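Local coordinates for BepC protein (PDB 4WGJ), which probably transfers AMP from ATP to threonine or tyrosine side chains of target proteins through the Fic domain in its N-terminal part, the piece crystallised here, at residues 63-66 / 67-71. Numbering follows the deposited sequence.
Sequences SLIH and WSLFH
The carbonyl oxygen of L64 takes two bonds from S68: the helical one from S68 N at 2.9 Å and a second from the hydroxyl, S68 OG to L64 O at 2.7 Å. The two donors arrive from opposite faces of the carbonyl plane, the hydroxyl standing above it. S68 OG lies beside its own backbone N (chi1 -62°), which turns it back along the helix to this oxygen one turn earlier. Two residues further on, H66 and F70 form an offset stack, ring centroids 4.7 Å apart and planes inclined by 29°. F70 CD2 lies over the rim of one imidazole face, nearest H66 CD2 and NE2, while H66 O meets the edge of the phenyl ring, 3.5 Å from F70 CD2. The imidazole's rotation is set from outside the helix, by bonds from H66 NE2 to the carbonyl of K157 and between H66 ND1 and the backbone N of G78; F155 stacks on it as well. I65 and L69 run side by side, I65 CG2 to L69 CD1 at 4.0 Å. All this lies in helix 59-70 of the Fic domain: I65 packs on F48 of helix 30-48 and on A162, M165 and F166 of helix 159-174, while the F70 side chain, its nearest atom about 5 Å from the bound ATP analogue, bridges C37 and V41 of the former helix and R161 of the latter.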
ATOM      1  N   SER A  63      -0.176  -7.875  -4.005  1.00  9.48           N
ATOM      2  CA  SER A  63       1.158  -8.041  -4.585  1.00  9.96           C
ATOM      3  C   SER A  63       1.148  -7.814  -6.090  1.00 10.17           C
ATOM      4  O   SER A  63       2.097  -7.270  -6.633  1.00  9.32           O
ATOM      5  CB  SER A  63       1.726  -9.420  -4.260  1.00 11.50           C
ATOM      6  OG  SER A  63       2.152  -9.437  -2.897  1.00 13.26           O
ATOM      7  N   LEU A  64       0.067  -8.209  -6.757  1.00  8.07           N
ATOM      8  CA  LEU A  64      -0.051  -7.958  -8.207  1.00  8.86           C
ATOM      9  C   LEU A  64      -0.102  -6.454  -8.472  1.00 11.11           C
ATOM     10  O   LEU A  64       0.521  -5.933  -9.409  1.00  9.64           O
ATOM     11  CB  LEU A  64      -1.300  -8.633  -8.774  1.00  8.56           C
ATOM     12  CG  LEU A  64      -1.708  -8.161 -10.181  1.00 11.29           C
ATOM     13  CD1 LEU A  64      -0.665  -8.564 -11.214  1.00 12.64           C
ATOM     14  CD2 LEU A  64      -3.098  -8.701 -10.550  1.00 12.84           C
ATOM     15  N   ILE A  65      -0.858  -5.753  -7.637  1.00 11.21           N
ATOM     16  CA  ILE A  65      -0.905  -4.299  -7.722  1.00  8.33           C
ATOM     17  C   ILE A  65       0.493  -3.719  -7.519  1.00  8.82           C
ATOM     18  O   ILE A  65       0.949  -2.872  -8.306  1.00  8.39           O
ATOM     19  CB  ILE A  65      -1.873  -3.713  -6.694  1.00  8.86           C
ATOM     20  CG1 ILE A  65      -3.310  -3.978  -7.151  1.00  9.65           C
ATOM     21  CG2 ILE A  65      -1.630  -2.206  -6.527  1.00  9.46           C
ATOM     22  CD1 ILE A  65      -4.356  -3.663  -6.083  1.00 12.83           C
ATOM     23  N   HIS A  66       1.188  -4.200  -6.489  1.00  6.92           N
ATOM     24  CA  HIS A  66       2.494  -3.632  -6.189  1.00  8.64           C
ATOM     25  C   HIS A  66       3.463  -3.902  -7.349  1.00  9.57           C
ATOM     26  O   HIS A  66       4.202  -2.999  -7.768  1.00  8.83           O
ATOM     27  CB  HIS A  66       3.035  -4.185  -4.860  1.00  8.49           C
ATOM     28  CG  HIS A  66       4.252  -3.468  -4.363  1.00  7.97           C
ATOM     29  ND1 HIS A  66       5.530  -3.869  -4.684  1.00  8.82           N
ATOM     30  CD2 HIS A  66       4.388  -2.370  -3.578  1.00  8.28           C
ATOM     31  CE1 HIS A  66       6.402  -3.059  -4.108  1.00  8.10           C
ATOM     32  NE2 HIS A  66       5.734  -2.137  -3.435  1.00  7.98           N
ATOM     33  N   TRP A  67       3.437  -5.121  -7.893  1.00 10.49           N
ATOM     34  CA  TRP A  67       4.301  -5.433  -9.029  1.00  7.78           C
ATOM     35  C   TRP A  67       3.963  -4.520 -10.204  1.00  9.28           C
ATOM     36  O   TRP A  67       4.848  -3.944 -10.853  1.00  8.81           O
ATOM     37  CB  TRP A  67       4.170  -6.905  -9.462  1.00  8.82           C
ATOM     38  CG  TRP A  67       5.128  -7.228 -10.583  1.00 10.61           C
ATOM     39  CD1 TRP A  67       6.427  -7.619 -10.458  1.00 10.60           C
ATOM     40  CD2 TRP A  67       4.869  -7.124 -11.986  1.00 12.66           C
ATOM     41  NE1 TRP A  67       6.997  -7.776 -11.703  1.00 12.71           N
ATOM     42  CE2 TRP A  67       6.060  -7.474 -12.658  1.00 14.21           C
ATOM     43  CE3 TRP A  67       3.743  -6.785 -12.742  1.00 11.06           C
ATOM     44  CZ2 TRP A  67       6.155  -7.505 -14.043  1.00 14.51           C
ATOM     45  CZ3 TRP A  67       3.838  -6.809 -14.118  1.00 13.14           C
ATOM     46  CH2 TRP A  67       5.036  -7.157 -14.757  1.00 13.43           C
ATOM     47  N   SER A  68       2.674  -4.392 -10.483  1.00  9.07           N
ATOM     48  CA  SER A  68       2.239  -3.588 -11.623  1.00  8.33           C
ATOM     49  C   SER A  68       2.692  -2.128 -11.518  1.00 12.83           C
ATOM     50  O   SER A  68       3.110  -1.515 -12.510  1.00 13.54           O
ATOM     51  CB  SER A  68       0.712  -3.660 -11.750  1.00  9.93           C
ATOM     52  OG  SER A  68       0.290  -4.996 -11.982  1.00 11.56           O
ATOM     53  N   LEU A  69       2.604  -1.564 -10.320  1.00  8.54           N
ATOM     54  CA  LEU A  69       2.993  -0.178 -10.116  1.00  9.94           C
ATOM     55  C   LEU A  69       4.505   0.009 -10.053  1.00 11.76           C
ATOM     56  O   LEU A  69       5.009   1.040 -10.490  1.00 11.80           O
ATOM     57  CB  LEU A  69       2.358   0.370  -8.830  1.00  9.14           C
ATOM     58  CG  LEU A  69       0.829   0.422  -8.873  1.00 10.98           C
ATOM     59  CD1 LEU A  69       0.297   1.083  -7.594  1.00 14.79           C
ATOM     60  CD2 LEU A  69       0.338   1.187 -10.102  1.00 11.66           C
ATOM     61  N   PHE A  70       5.224  -0.976  -9.516  1.00  8.82           N
ATOM     62  CA  PHE A  70       6.629  -0.738  -9.148  1.00 10.48           C
ATOM     63  C   PHE A  70       7.683  -1.591  -9.868  1.00 10.57           C
ATOM     64  O   PHE A  70       8.868  -1.454  -9.562  1.00 11.48           O
ATOM     65  CB  PHE A  70       6.799  -0.916  -7.632  1.00  7.79           C
ATOM     66  CG  PHE A  70       6.172   0.188  -6.833  1.00  9.63           C
ATOM     67  CD1 PHE A  70       6.815   1.408  -6.709  1.00 12.08           C
ATOM     68  CD2 PHE A  70       4.928   0.025  -6.240  1.00  7.58           C
ATOM     69  CE1 PHE A  70       6.239   2.451  -5.992  1.00 11.14           C
ATOM     70  CE2 PHE A  70       4.344   1.073  -5.527  1.00  7.40           C
ATOM     71  CZ  PHE A  70       5.017   2.287  -5.413  1.00 10.48           C
ATOM     72  N   HIS A  71       7.289  -2.434 -10.825  1.00 10.37           N
ATOM     73  CA  HIS A  71       8.264  -3.369 -11.415  1.00 11.45           C
ATOM     74  C   HIS A  71       9.309  -2.657 -12.274  1.00 12.34           C
ATOM     75  O   HIS A  71      10.379  -3.206 -12.521  1.00 14.43           O
ATOM     76  CB  HIS A  71       7.575  -4.475 -12.243  1.00 12.78           C
ATOM     77  CG  HIS A  71       6.959  -4.000 -13.526  1.00 11.83           C
ATOM     78  ND1 HIS A  71       7.599  -4.109 -14.743  1.00 18.65           N
ATOM     79  CD2 HIS A  71       5.762  -3.416 -13.782  1.00 12.78           C
ATOM     80  CE1 HIS A  71       6.824  -3.617 -15.696  1.00 17.57           C
ATOM     81  NE2 HIS A  71       5.710  -3.178 -15.138  1.00 16.43           N
TER